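Local coordinates for protein aminotransferase, class I (Staphylococcus aureus, PDB 2O1B) that probably catalyses pyridoxal-phosphate-dependent transfer of amino groups between amino acids and keto acids, as an aspartate-type aminotransferase of the class I family, at residues T61-G64 with I65-H68; D67-Q70 with K71-I75; V95-Y98 with Q99-Y102; A293-Y296 with A297-Y301; D302-L305 with E306-N310. All coordinates share one frame; numbering follows the deposited sequence.

Interaction 1: residues T61-G64 with I65-H68; sequences TPQG and IIDH
A local contact between neighbouring turns, joining Pro62 and Gln63 to Ile65, Ile66 and Asp67, opens helix 63-72 at the dimer-facing edge of the subunit. Pro62 holds the N-cap position, and its carbonyl oxygen is shared by two amides of the first turn, those of Ile65 and Ile66, through weak bonds. The regular pattern then sets in, with Asp67 N reaching Gln63 O at 2.8 Å and His68 N reaching Gly64 O at 3.2 Å. On the outer side, Gln63 and Asp67 form an i to i+4 side-chain hydrogen bond: Gln63 NE2 donates to Asp67 OD2 at 2.7 Å, on the syn side but 28° out of the carboxylate plane. Gln63 leaves the backbone with CG anti to N (chi1 -172°) and then bends at chi2, which carries its amide along the helix to the acid. Amide and carboxylate planes lie 49° apart, so the pair meets twisted rather than flat. The inner side is apolar. The Ile65 side chain lies alongside the Pro62 ring, with Ile65 CD1 3.8 Å from Pro62 CD, while Ile66 CD1 packs across the threonine, 3.6 Å from Thr61 CB. The threonine hydroxyl is taken by the backbone carbonyl of Asn256. Ile65 continues onto Ala293 and Ala297 of helix 288-300, and Thr61 and Ile66 also meet Gln79 of the second subunit. Early amides bonded to the N-cap carbonyl before the i to i+4 pattern sets in mark the N-terminal turn of an α-helix, here one near the subunit interface.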
loop_
_atom_site.group_PDB
_atom_site.type_symbol
_atom_site.label_atom_id
_atom_site.label_comp_id
_atom_site.label_asym_id
_atom_site.label_seq_id
_atom_site.Cartn_x
_atom_site.Cartn_y
_atom_site.Cartn_z
ATOM N N THR A 61 15.371 16.291 -1.704
ATOM C CA THR A 61 16.050 15.059 -1.332
ATOM C C THR A 61 17.558 15.226 -1.548
ATOM O O THR A 61 17.991 15.697 -2.611
ATOM C CB THR A 61 15.557 13.863 -2.180
ATOM O OG1 THR A 61 14.120 13.892 -2.285
ATOM C CG2 THR A 61 16.010 12.526 -1.542
ATOM N N PRO A 62 18.369 14.859 -0.541
ATOM C CA PRO A 62 19.821 15.006 -0.746
ATOM C C PRO A 62 20.284 14.323 -2.047
ATOM O O PRO A 62 19.815 13.233 -2.369
ATOM C CB PRO A 62 20.409 14.307 0.477
ATOM C CG PRO A 62 19.372 14.473 1.535
ATOM C CD PRO A 62 18.050 14.337 0.804
ATOM N N GLN A 63 21.177 14.965 -2.791
ATOM C CA GLN A 63 21.565 14.481 -4.125
ATOM C C GLN A 63 22.096 13.043 -4.108
ATOM O O GLN A 63 21.828 12.267 -5.028
ATOM C CB GLN A 63 22.573 15.428 -4.789
ATOM C CG GLN A 63 22.873 15.085 -6.265
ATOM C CD GLN A 63 21.628 15.162 -7.156
ATOM O OE1 GLN A 63 20.763 16.023 -6.963
ATOM N NE2 GLN A 63 21.538 14.261 -8.132
ATOM N N GLY A 64 22.823 12.685 -3.050
ATOM C CA GLY A 64 23.358 11.336 -2.895
ATOM C C GLY A 64 22.307 10.236 -2.898
ATOM O O GLY A 64 22.545 9.169 -3.461
ATOM N N ILE A 65 21.151 10.493 -2.279
ATOM C CA ILE A 65 20.046 9.532 -2.267
ATOM C C ILE A 65 19.454 9.404 -3.665
ATOM O O ILE A 65 19.228 8.287 -4.163
ATOM C CB ILE A 65 18.954 9.926 -1.234
ATOM C CG1 ILE A 65 19.552 9.882 0.180
ATOM C CG2 ILE A 65 17.735 9.011 -1.340
ATOM C CD1 ILE A 65 18.753 10.635 1.254
ATOM N N ILE A 66 19.224 10.557 -4.294
ATOM C CA ILE A 66 18.801 10.628 -5.691
ATOM C C ILE A 66 19.735 9.862 -6.634
ATOM O O ILE A 66 19.259 9.043 -7.423
ATOM C CB ILE A 66 18.609 12.096 -6.171
ATOM C CG1 ILE A 66 17.565 12.824 -5.311
ATOM C CG2 ILE A 66 18.175 12.141 -7.638
ATOM C CD1 ILE A 66 16.194 12.118 -5.260
ATOM N N ASP A 67 21.044 10.119 -6.561
ATOM C CA ASP A 67 22.020 9.418 -7.434
ATOM C C ASP A 67 21.962 7.900 -7.295
ATOM O O ASP A 67 22.033 7.174 -8.284
ATOM C CB ASP A 67 23.463 9.850 -7.160
ATOM C CG ASP A 67 23.681 11.329 -7.338
ATOM O OD1 ASP A 67 24.638 11.862 -6.713
ATOM O OD2 ASP A 67 22.912 11.956 -8.104
ATOM N N HIS A 68 21.851 7.425 -6.058
ATOM C CA HIS A 68 21.764 5.992 -5.808
ATOM C C HIS A 68 20.447 5.354 -6.239
ATOM O O HIS A 68 20.436 4.202 -6.671
ATOM C CB HIS A 68 22.120 5.661 -4.359
ATOM C CG HIS A 68 23.589 5.458 -4.167
ATOM N ND1 HIS A 68 24.152 4.214 -3.991
ATOM C CD2 HIS A 68 24.624 6.335 -4.223
ATOM C CE1 HIS A 68 25.465 4.337 -3.900
ATOM N NE2 HIS A 68 25.779 5.614 -4.046
#

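Interaction 2: residues D67-Q70 with K71-I75; sequences DHFQ and KALTI
The C-terminal end of helix 63-72, running out into a type I β turn from Ala72 to Ile75, brings Phe69 against Leu73 at the dimer interface of this class I aminotransferase. Two regular i to i+4 bonds run toward the end of the helix, Lys71 N to Asp67 O (3.1 Å) and Ala72 N to His68 O (2.9 Å). Beyond them the pattern frays: Leu73 N makes weak bonds to both Phe69 O and Gln70 O. The aromatic ring leaves the helix with CG anti to the backbone N (chi1 -154°), which points it outward with a lean toward the C-terminal end, its CE2 side facing the leucine. Leu73 CD2 comes up at the rim of that ring, near its plane, 4.0 Å from Phe69 CE2, so the methyl meets an edge and not the π face. Leu73 CG also sits against the carbonyl oxygen Phe69 O, at 3.5 Å. Phe69 packs further on Ala289 and Ala293 of helix 288-300 and on Leu73 of the second subunit; Leu73 in turn touches Gln70 of that subunit, so the same few residues recur on both sides of the interface. At the exit from the helix one carbonyl, Lys71 O, accepts from two groups of Thr74: its amide N at 3.2 Å, and its hydroxyl OG1, which lies in the carbonyl plane at 2.8 Å.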
loop_
_atom_site.group_PDB
_atom_site.type_symbol
_atom_site.label_atom_id
_atom_site.label_comp_id
_atom_site.label_asym_id
_atom_site.label_seq_id
_atom_site.Cartn_x
_atom_site.Cartn_y
_atom_site.Cartn_z
ATOM N N ASP A 67 21.044 10.119 -6.561
ATOM C CA ASP A 67 22.020 9.418 -7.434
ATOM C C ASP A 67 21.962 7.900 -7.295
ATOM O O ASP A 67 22.033 7.174 -8.284
ATOM C CB ASP A 67 23.463 9.850 -7.160
ATOM C CG ASP A 67 23.681 11.329 -7.338
ATOM O OD1 ASP A 67 24.638 11.862 -6.713
ATOM O OD2 ASP A 67 22.912 11.956 -8.104
ATOM N N HIS A 68 21.851 7.425 -6.058
ATOM C CA HIS A 68 21.764 5.992 -5.808
ATOM C C HIS A 68 20.447 5.354 -6.239
ATOM O O HIS A 68 20.436 4.202 -6.671
ATOM C CB HIS A 68 22.120 5.661 -4.359
ATOM C CG HIS A 68 23.589 5.458 -4.167
ATOM N ND1 HIS A 68 24.152 4.214 -3.991
ATOM C CD2 HIS A 68 24.624 6.335 -4.223
ATOM C CE1 HIS A 68 25.465 4.337 -3.900
ATOM N NE2 HIS A 68 25.779 5.614 -4.046
ATOM N N PHE A 69 19.349 6.099 -6.144
ATOM C CA PHE A 69 18.074 5.646 -6.715
ATOM C C PHE A 69 18.204 5.511 -8.249
ATOM O O PHE A 69 17.873 4.474 -8.814
ATOM C CB PHE A 69 16.957 6.618 -6.331
ATOM C CG PHE A 69 15.563 6.010 -6.308
ATOM C CD1 PHE A 69 14.646 6.421 -5.350
ATOM C CD2 PHE A 69 15.168 5.054 -7.237
ATOM C CE1 PHE A 69 13.369 5.894 -5.318
ATOM C CE2 PHE A 69 13.881 4.519 -7.223
ATOM C CZ PHE A 69 12.984 4.938 -6.256
ATOM N N GLN A 70 18.718 6.543 -8.911
ATOM C CA GLN A 70 18.934 6.521 -10.348
ATOM C C GLN A 70 19.705 5.273 -10.787
ATOM O O GLN A 70 19.336 4.623 -11.765
ATOM C CB GLN A 70 19.644 7.808 -10.817
ATOM C CG GLN A 70 18.718 9.028 -10.719
ATOM C CD GLN A 70 19.367 10.355 -11.066
ATOM O OE1 GLN A 70 18.671 11.297 -11.455
ATOM N NE2 GLN A 70 20.691 10.451 -10.913
ATOM N N LYS A 71 20.754 4.944 -10.038
ATOM C CA LYS A 71 21.586 3.782 -10.330
ATOM C C LYS A 71 20.862 2.474 -10.070
ATOM O O LYS A 71 20.972 1.539 -10.871
ATOM C CB LYS A 71 22.906 3.845 -9.561
ATOM C CG LYS A 71 23.835 4.900 -10.118
ATOM C CD LYS A 71 25.247 4.789 -9.575
ATOM C CE LYS A 71 26.208 5.675 -10.362
ATOM N NZ LYS A 71 26.530 5.132 -11.727
ATOM N N ALA A 72 20.113 2.423 -8.966
ATOM C CA ALA A 72 19.321 1.249 -8.576
ATOM C C ALA A 72 18.255 0.839 -9.589
ATOM O O ALA A 72 17.745 -0.281 -9.528
ATOM C CB ALA A 72 18.678 1.472 -7.208
ATOM N N LEU A 73 17.897 1.735 -10.507
ATOM C CA LEU A 73 16.837 1.430 -11.474
ATOM C C LEU A 73 17.337 0.480 -12.557
ATOM O O LEU A 73 16.546 -0.211 -13.202
ATOM C CB LEU A 73 16.240 2.716 -12.084
ATOM C CG LEU A 73 15.390 3.570 -11.118
ATOM C CD1 LEU A 73 15.315 5.034 -11.567
ATOM C CD2 LEU A 73 13.978 3.014 -10.918
ATOM N N THR A 74 18.655 0.437 -12.740
ATOM C CA THR A 74 19.262 -0.369 -13.797
ATOM C C THR A 74 19.607 -1.786 -13.327
ATOM O O THR A 74 20.123 -2.588 -14.112
ATOM C CB THR A 74 20.548 0.301 -14.369
ATOM O OG1 THR A 74 21.519 0.426 -13.326
ATOM C CG2 THR A 74 20.250 1.668 -14.928
ATOM N N ILE A 75 19.299 -2.094 -12.068
ATOM C CA ILE A 75 19.661 -3.371 -11.449
ATOM C C ILE A 75 18.558 -4.413 -11.695
ATOM O O ILE A 75 17.414 -4.204 -11.301
ATOM C CB ILE A 75 19.921 -3.223 -9.923
ATOM C CG1 ILE A 75 20.997 -2.165 -9.606
ATOM C CG2 ILE A 75 20.280 -4.564 -9.290
ATOM C CD1 ILE A 75 22.226 -2.205 -10.489
#

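Interaction 3: residues V95-Y98 with Q99-Y102; sequences VDFY and QRQY
Residues 95-102 are the last two turns of helix 88-102, and four successive i to i+4 bonds join the segments: Gln99 N to Val95 O, Arg100 N to Asp96 O, Gln101 N to Phe97 O and Tyr102 N to Tyr98 O. The last of these, 2.8 Å long, has its donor above the carbonyl plane, 36° out of it. Phe97-Gln101 and Tyr98-Tyr102 pair in the same i to i+4 step. Gln101 CG stands over the centre of the Phe97 ring, 3.6 Å from the centroid, in a CH-π contact; the glutamine bends at chi2 (-77°), laying its amide obliquely past Phe97 CE1, with Gln101 NE2 3.7 Å from that carbon. Arg100, the i+3 neighbour of Phe97, approaches the same ring differently, at its edge, with Arg100 NH2 4.0 Å from Phe97 CD1 and guanidinium and ring planes nearly perpendicular. On the neighbouring side of the helix, Tyr98 and Tyr102 form an edge-to-face pair: Tyr102 CD1 lies over the centre of the Tyr98 ring, the centroids are 5.0 Å apart and the planes make 55°. The polar ends have partners elsewhere in the chain: Arg100 NE is salt-bridged to Asp302, Gln101 OE1 accepts from Lys231, and Tyr98 OH bonds to Glu247. Phe97 also meets Tyr249 edge to face, and both tyrosines touch that residue. The helix thus joins strand 245-250 of the central seven-stranded sheet to helix 302-325, consistent with the large domain of fold-type I PLP enzymes.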
loop_
_atom_site.group_PDB
_atom_site.type_symbol
_atom_site.label_atom_id
_atom_site.label_comp_id
_atom_site.label_asym_id
_atom_site.label_seq_id
_atom_site.Cartn_x
_atom_site.Cartn_y
_atom_site.Cartn_z
ATOM N N VAL A 95 18.224 -2.012 11.578
ATOM C CA VAL A 95 18.727 -2.372 12.914
ATOM C C VAL A 95 19.980 -1.583 13.277
ATOM O O VAL A 95 20.153 -1.198 14.437
ATOM C CB VAL A 95 18.960 -3.909 13.110
ATOM C CG1 VAL A 95 17.722 -4.708 12.722
ATOM C CG2 VAL A 95 20.171 -4.400 12.347
ATOM N N ASP A 96 20.843 -1.349 12.282
ATOM C CA ASP A 96 22.054 -0.537 12.453
ATOM C C ASP A 96 21.720 0.897 12.854
ATOM O O ASP A 96 22.363 1.469 13.736
ATOM C CB ASP A 96 22.879 -0.492 11.166
ATOM C CG ASP A 96 23.600 -1.810 10.855
ATOM O OD1 ASP A 96 23.576 -2.761 11.675
ATOM O OD2 ASP A 96 24.199 -1.883 9.760
ATOM N N PHE A 97 20.730 1.481 12.173
ATOM C CA PHE A 97 20.248 2.827 12.481
ATOM C C PHE A 97 19.763 2.878 13.928
ATOM O O PHE A 97 20.264 3.671 14.728
ATOM C CB PHE A 97 19.141 3.204 11.490
ATOM C CG PHE A 97 18.548 4.574 11.699
ATOM C CD1 PHE A 97 19.181 5.709 11.197
ATOM C CD2 PHE A 97 17.321 4.723 12.333
ATOM C CE1 PHE A 97 18.618 6.983 11.365
ATOM C CE2 PHE A 97 16.756 5.992 12.504
ATOM C CZ PHE A 97 17.408 7.121 12.009
ATOM N N TYR A 98 18.821 2.007 14.281
ATOM C CA TYR A 98 18.332 1.972 15.656
ATOM C C TYR A 98 19.405 1.741 16.719
ATOM O O TYR A 98 19.347 2.341 17.797
ATOM C CB TYR A 98 17.140 1.025 15.803
ATOM C CG TYR A 98 15.856 1.816 15.836
ATOM C CD1 TYR A 98 15.398 2.487 14.695
ATOM C CD2 TYR A 98 15.131 1.942 17.017
ATOM C CE1 TYR A 98 14.225 3.254 14.736
ATOM C CE2 TYR A 98 13.953 2.690 17.062
ATOM C CZ TYR A 98 13.512 3.345 15.923
ATOM O OH TYR A 98 12.358 4.090 15.977
ATOM N N GLN A 99 20.399 0.912 16.403
ATOM C CA GLN A 99 21.510 0.668 17.314
ATOM C C GLN A 99 22.336 1.931 17.571
ATOM O O GLN A 99 22.527 2.322 18.721
ATOM C CB GLN A 99 22.416 -0.471 16.808
ATOM C CG GLN A 99 23.541 -0.836 17.775
ATOM C CD GLN A 99 23.024 -1.359 19.102
ATOM O OE1 GLN A 99 22.268 -2.333 19.156
ATOM N NE2 GLN A 99 23.426 -0.712 20.178
ATOM N N ARG A 100 22.841 2.566 16.514
ATOM C CA ARG A 100 23.675 3.754 16.730
ATOM C C ARG A 100 22.864 5.001 17.103
ATOM O O ARG A 100 23.396 5.910 17.734
ATOM C CB ARG A 100 24.645 4.015 15.565
ATOM C CG ARG A 100 23.982 4.333 14.259
ATOM C CD ARG A 100 24.988 4.708 13.178
ATOM N NE ARG A 100 24.264 5.349 12.083
ATOM C CZ ARG A 100 23.728 4.715 11.041
ATOM N NH1 ARG A 100 23.852 3.401 10.897
ATOM N NH2 ARG A 100 23.067 5.410 10.131
ATOM N N GLN A 101 21.581 5.037 16.735
ATOM C CA GLN A 101 20.734 6.177 17.092
ATOM C C GLN A 101 20.211 6.084 18.532
ATOM O O GLN A 101 20.313 7.054 19.294
ATOM C CB GLN A 101 19.565 6.360 16.098
ATOM C CG GLN A 101 19.967 6.911 14.710
ATOM C CD GLN A 101 20.232 8.412 14.701
ATOM O OE1 GLN A 101 19.908 9.119 15.662
ATOM N NE2 GLN A 101 20.807 8.906 13.606
ATOM N N TYR A 102 19.669 4.924 18.903
ATOM C CA TYR A 102 18.945 4.778 20.170
ATOM C C TYR A 102 19.445 3.657 21.100
ATOM O O TYR A 102 18.820 3.385 22.134
ATOM C CB TYR A 102 17.436 4.638 19.896
ATOM C CG TYR A 102 16.891 5.727 18.990
ATOM C CD1 TYR A 102 16.525 5.453 17.676
ATOM C CD2 TYR A 102 16.765 7.044 19.443
ATOM C CE1 TYR A 102 16.038 6.463 16.828
ATOM C CE2 TYR A 102 16.269 8.053 18.609
ATOM C CZ TYR A 102 15.918 7.762 17.305
ATOM O OH TYR A 102 15.449 8.770 16.473
#

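Interaction 4: residues A293-Y296 with A297-Y301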
loop_
_atom_site.group_PDB
_atom_site.type_symbol
_atom_site.label_atom_id
_atom_site.label_comp_id
_atom_site.label_asym_id
_atom_site.label_seq_id
_atom_site.Cartn_x
_atom_site.Cartn_y
_atom_site.Cartn_z
ATOM N N ALA A 293 17.633 3.125 -2.255
ATOM C CA ALA A 293 17.668 4.537 -1.893
ATOM C C ALA A 293 17.459 4.729 -0.388
ATOM O O ALA A 293 18.135 5.538 0.233
ATOM C CB ALA A 293 16.624 5.303 -2.673
ATOM N N ALA A 294 16.516 3.975 0.183
ATOM C CA ALA A 294 16.263 3.980 1.619
ATOM C C ALA A 294 17.466 3.493 2.447
ATOM O O ALA A 294 17.787 4.070 3.499
ATOM C CB ALA A 294 15.028 3.156 1.927
ATOM N N ILE A 295 18.127 2.441 1.960
ATOM C CA ILE A 295 19.313 1.878 2.597
ATOM C C ILE A 295 20.375 2.953 2.609
ATOM O O ILE A 295 21.009 3.210 3.632
ATOM C CB ILE A 295 19.852 0.639 1.810
ATOM C CG1 ILE A 295 18.965 -0.589 2.048
ATOM C CG2 ILE A 295 21.327 0.330 2.183
ATOM C CD1 ILE A 295 19.044 -1.652 0.939
ATOM N N TYR A 296 20.565 3.585 1.459
ATOM C CA TYR A 296 21.591 4.604 1.333
ATOM C C TYR A 296 21.321 5.749 2.301
ATOM O O TYR A 296 22.236 6.217 2.960
ATOM C CB TYR A 296 21.661 5.114 -0.098
ATOM C CG TYR A 296 22.916 5.892 -0.359
ATOM C CD1 TYR A 296 22.919 7.284 -0.316
ATOM C CD2 TYR A 296 24.116 5.234 -0.613
ATOM C CE1 TYR A 296 24.079 7.996 -0.545
ATOM C CE2 TYR A 296 25.275 5.935 -0.847
ATOM C CZ TYR A 296 25.248 7.311 -0.813
ATOM O OH TYR A 296 26.408 7.997 -1.047
ATOM N N ALA A 297 20.054 6.159 2.415
ATOM C CA ALA A 297 19.681 7.270 3.287
ATOM C C ALA A 297 20.013 6.970 4.742
ATOM O O ALA A 297 20.716 7.742 5.395
ATOM C CB ALA A 297 18.213 7.610 3.128
ATOM N N LEU A 298 19.508 5.840 5.232
ATOM C CA LEU A 298 19.701 5.415 6.616
ATOM C C LEU A 298 21.155 5.254 6.986
ATOM O O LEU A 298 21.566 5.666 8.067
ATOM C CB LEU A 298 18.945 4.108 6.883
ATOM C CG LEU A 298 17.421 4.253 6.878
ATOM C CD1 LEU A 298 16.740 2.889 6.794
ATOM C CD2 LEU A 298 16.983 5.001 8.121
ATOM N N ASN A 299 21.931 4.660 6.084
ATOM C CA ASN A 299 23.348 4.419 6.334
ATOM C C ASN A 299 24.215 5.671 6.377
ATOM O O ASN A 299 25.206 5.711 7.102
ATOM C CB ASN A 299 23.929 3.445 5.302
ATOM C CG ASN A 299 23.486 2.006 5.523
ATOM O OD1 ASN A 299 23.605 1.176 4.617
ATOM N ND2 ASN A 299 22.970 1.698 6.718
ATOM N N HIS A 300 23.865 6.689 5.603
ATOM C CA HIS A 300 24.818 7.787 5.386
ATOM C C HIS A 300 24.394 9.176 5.852
ATOM O O HIS A 300 25.198 10.108 5.784
ATOM C CB HIS A 300 25.220 7.854 3.915
ATOM C CG HIS A 300 25.932 6.635 3.432
ATOM N ND1 HIS A 300 25.324 5.684 2.639
ATOM C CD2 HIS A 300 27.204 6.213 3.622
ATOM C CE1 HIS A 300 26.193 4.727 2.363
ATOM N NE2 HIS A 300 27.337 5.018 2.956
ATOM N N TYR A 301 23.159 9.328 6.331
ATOM C CA TYR A 301 22.636 10.685 6.566
ATOM C C TYR A 301 22.259 11.061 8.004
ATOM O O TYR A 301 21.322 11.827 8.232
ATOM C CB TYR A 301 21.517 11.011 5.572
ATOM C CG TYR A 301 22.024 11.155 4.150
ATOM C CD1 TYR A 301 22.140 10.043 3.315
ATOM C CD2 TYR A 301 22.390 12.400 3.648
ATOM C CE1 TYR A 301 22.615 10.171 2.011
ATOM C CE2 TYR A 301 22.860 12.540 2.347
ATOM C CZ TYR A 301 22.964 11.425 1.535
ATOM O OH TYR A 301 23.422 11.569 0.250
HETATM O O HOH W 1 26.802 10.898 -0.227
#
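Tyr296 is met by two rings, His300 and Tyr301. His300 ND1 sits over one face of the tyrosine ring, offset toward the rim and 3.5 Å from Tyr296 CE2; the two ring planes are inclined at 41°, neither stacked nor perpendicular. Tyr301 meets the tyrosine with its own edge, Tyr301 CE1 lying 3.7 Å from Tyr296 CE1, and its hydroxyl lies at the edge of the Tyr296 ring, in its plane. Tyr296 reaches both partners because its CG is anti to the backbone N (chi1 -165°), sending the ring outward with a lean toward the C-terminal end. His68 of helix 63-72 stacks on Tyr296 as well. Ala297 N, Leu298 N and Asn299 N bind the carbonyls of Ala293, Ala294 and Ile295 in regular α-helical fashion, each at 3.0 Å. Tyr296 O, in the last turn, is gripped twice by one residue: His300 ND1 donates to it at 3.2 Å, on a lone pair in the carbonyl plane, while His300 N adds a weak bond. This is the C-terminal turn of helix 288-300, which lies between helices 63-72 and 88-102; Tyr301 is the first residue beyond it and also the N-cap of helix 302-325. A water lies 3.0 Å from Tyr296 OH and bridges weakly to Tyr301 OH. Ile295 and Asn299 run side by side in a van der Waals contact of methyl with amide oxygen, Ile295 CG2 being 3.4 Å from Asn299 OD1. Toward helix 88-102, Ala294 packs on Phe90 and Leu298 on Phe97.

Interaction 5: residues D302-L305 with E306-N310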
loop_
_atom_site.group_PDB
_atom_site.type_symbol
_atom_site.label_atom_id
_atom_site.label_comp_id
_atom_site.label_asym_id
_atom_site.label_seq_id
_atom_site.Cartn_x
_atom_site.Cartn_y
_atom_site.Cartn_z
ATOM N N ASP A 302 23.019 10.546 8.965
ATOM C CA ASP A 302 22.851 10.931 10.369
ATOM C C ASP A 302 23.057 12.439 10.578
ATOM O O ASP A 302 22.283 13.083 11.286
ATOM C CB ASP A 302 23.842 10.157 11.247
ATOM C CG ASP A 302 23.422 8.720 11.490
ATOM O OD1 ASP A 302 24.162 8.012 12.215
ATOM O OD2 ASP A 302 22.363 8.305 10.972
ATOM N N ASP A 303 24.114 12.988 9.978
ATOM C CA ASP A 303 24.424 14.415 10.112
ATOM C C ASP A 303 23.305 15.278 9.521
ATOM O O ASP A 303 22.919 16.303 10.101
ATOM C CB ASP A 303 25.772 14.751 9.458
ATOM C CG ASP A 303 26.951 14.088 10.161
ATOM O OD1 ASP A 303 26.799 13.658 11.327
ATOM O OD2 ASP A 303 28.038 14.001 9.548
ATOM N N PHE A 304 22.773 14.852 8.378
ATOM C CA PHE A 304 21.704 15.587 7.727
ATOM C C PHE A 304 20.463 15.639 8.607
ATOM O O PHE A 304 19.799 16.666 8.653
ATOM C CB PHE A 304 21.375 14.986 6.356
ATOM C CG PHE A 304 20.229 15.660 5.654
ATOM C CD1 PHE A 304 18.934 15.148 5.760
ATOM C CD2 PHE A 304 20.442 16.800 4.880
ATOM C CE1 PHE A 304 17.871 15.755 5.105
ATOM C CE2 PHE A 304 19.383 17.424 4.217
ATOM C CZ PHE A 304 18.086 16.898 4.335
ATOM N N LEU A 305 20.160 14.550 9.312
ATOM C CA LEU A 305 19.025 14.528 10.254
ATOM C C LEU A 305 19.207 15.597 11.331
ATOM O O LEU A 305 18.244 16.255 11.743
ATOM C CB LEU A 305 18.885 13.158 10.921
ATOM C CG LEU A 305 18.330 11.983 10.110
ATOM C CD1 LEU A 305 18.172 10.782 11.022
ATOM C CD2 LEU A 305 16.993 12.346 9.478
ATOM N N GLU A 306 20.451 15.751 11.779
ATOM C CA GLU A 306 20.803 16.759 12.776
ATOM C C GLU A 306 20.592 18.152 12.203
ATOM O O GLU A 306 19.982 19.001 12.844
ATOM C CB GLU A 306 22.255 16.589 13.224
ATOM C CG GLU A 306 22.661 17.489 14.386
ATOM C CD GLU A 306 21.978 17.089 15.674
ATOM O OE1 GLU A 306 21.120 17.862 16.162
ATOM O OE2 GLU A 306 22.277 15.981 16.177
ATOM N N GLU A 307 21.103 18.367 10.988
ATOM C CA GLU A 307 20.939 19.624 10.259
ATOM C C GLU A 307 19.469 20.036 10.162
ATOM O O GLU A 307 19.129 21.190 10.429
ATOM C CB GLU A 307 21.522 19.505 8.852
ATOM C CG GLU A 307 21.457 20.800 8.049
ATOM C CD GLU A 307 21.712 20.597 6.565
ATOM O OE1 GLU A 307 22.695 19.901 6.209
ATOM O OE2 GLU A 307 20.922 21.140 5.756
ATOM N N GLN A 308 18.624 19.087 9.766
ATOM C CA GLN A 308 17.179 19.291 9.654
ATOM C C GLN A 308 16.588 19.781 10.960
ATOM O O GLN A 308 15.829 20.745 10.975
ATOM C CB GLN A 308 16.480 17.990 9.262
ATOM C CG GLN A 308 16.688 17.545 7.815
ATOM C CD GLN A 308 15.753 18.245 6.854
ATOM O OE1 GLN A 308 15.917 19.433 6.577
ATOM N NE2 GLN A 308 14.751 17.513 6.344
ATOM N N SER A 309 16.926 19.102 12.051
ATOM C CA SER A 309 16.448 19.490 13.377
ATOM C C SER A 309 16.893 20.915 13.710
ATOM O O SER A 309 16.099 21.733 14.157
ATOM C CB SER A 309 16.966 18.513 14.434
ATOM O OG SER A 309 16.175 18.577 15.613
ATOM N N ASN A 310 18.164 21.217 13.473
ATOM C CA ASN A 310 18.668 22.548 13.768
ATOM C C ASN A 310 17.984 23.653 12.957
ATOM O O ASN A 310 17.666 24.709 13.499
ATOM C CB ASN A 310 20.190 22.591 13.630
ATOM C CG ASN A 310 20.889 21.717 14.663
ATOM O OD1 ASN A 310 21.977 21.190 14.414
ATOM N ND2 ASN A 310 20.260 21.550 15.825
#
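Glu306 is tied to the first turn of the helix by its amide, with Glu306 N bonded to Asp302 O at 3.3 Å, and its CB rests 3.2 Å from Asp303 O. Glu307 N takes Asp303 O at 2.9 Å; the side chain, extended beyond CG, passes obliquely by the phenyl ring of Phe304, and Glu307 OE1 comes no nearer than 4.1 Å to Phe304 CD2. These are the opening turns of helix 302-325, the long helix that follows helix 288-300 almost directly. Gln308 N bonds to Phe304 O, and here the side chains carry the contact. Phe304 has CG anti to its own N (chi1 177°), which turns the ring toward the next turn, where Gln308 CG lies 3.5 Å from Phe304 CE1. Gln308 then bends at chi2 (-82°), bringing Gln308 CD to 3.7 Å from Phe304 CZ with amide and ring planes 31° apart. Its NE2 is held beyond the helix by Asn256 OD1 and Gly254 O, next to the cofactor-pocket residue Lys253. Ser309 N closes the series on Leu305 O at 3.2 Å, and its hydroxyl is hydrogen-bonded to Gly227 N.

In chain order, interactions 1 and 2 share helix 63-72, with centres 10 Å apart; interaction 3 ends helix 88-102, interaction 4 ends helix 288-300, and interaction 5 begins helix 302-325. Interaction 4 is the middle piece: its centre lies 9 Å from that of interaction 1 and 13 Å from those of interactions 2 and 3, and it touches all three. Interactions 3 and 5, 16 Å apart, are tied by the Arg100–Asp302 salt bridge, and interactions 1 and 5, also 16 Å apart, meet where Pro62 packs on Phe304. Interactions 1 and 2 lie at the dimer interface, while 3, 4 and 5 lie nearer the chain's centre and do not touch the second subunit.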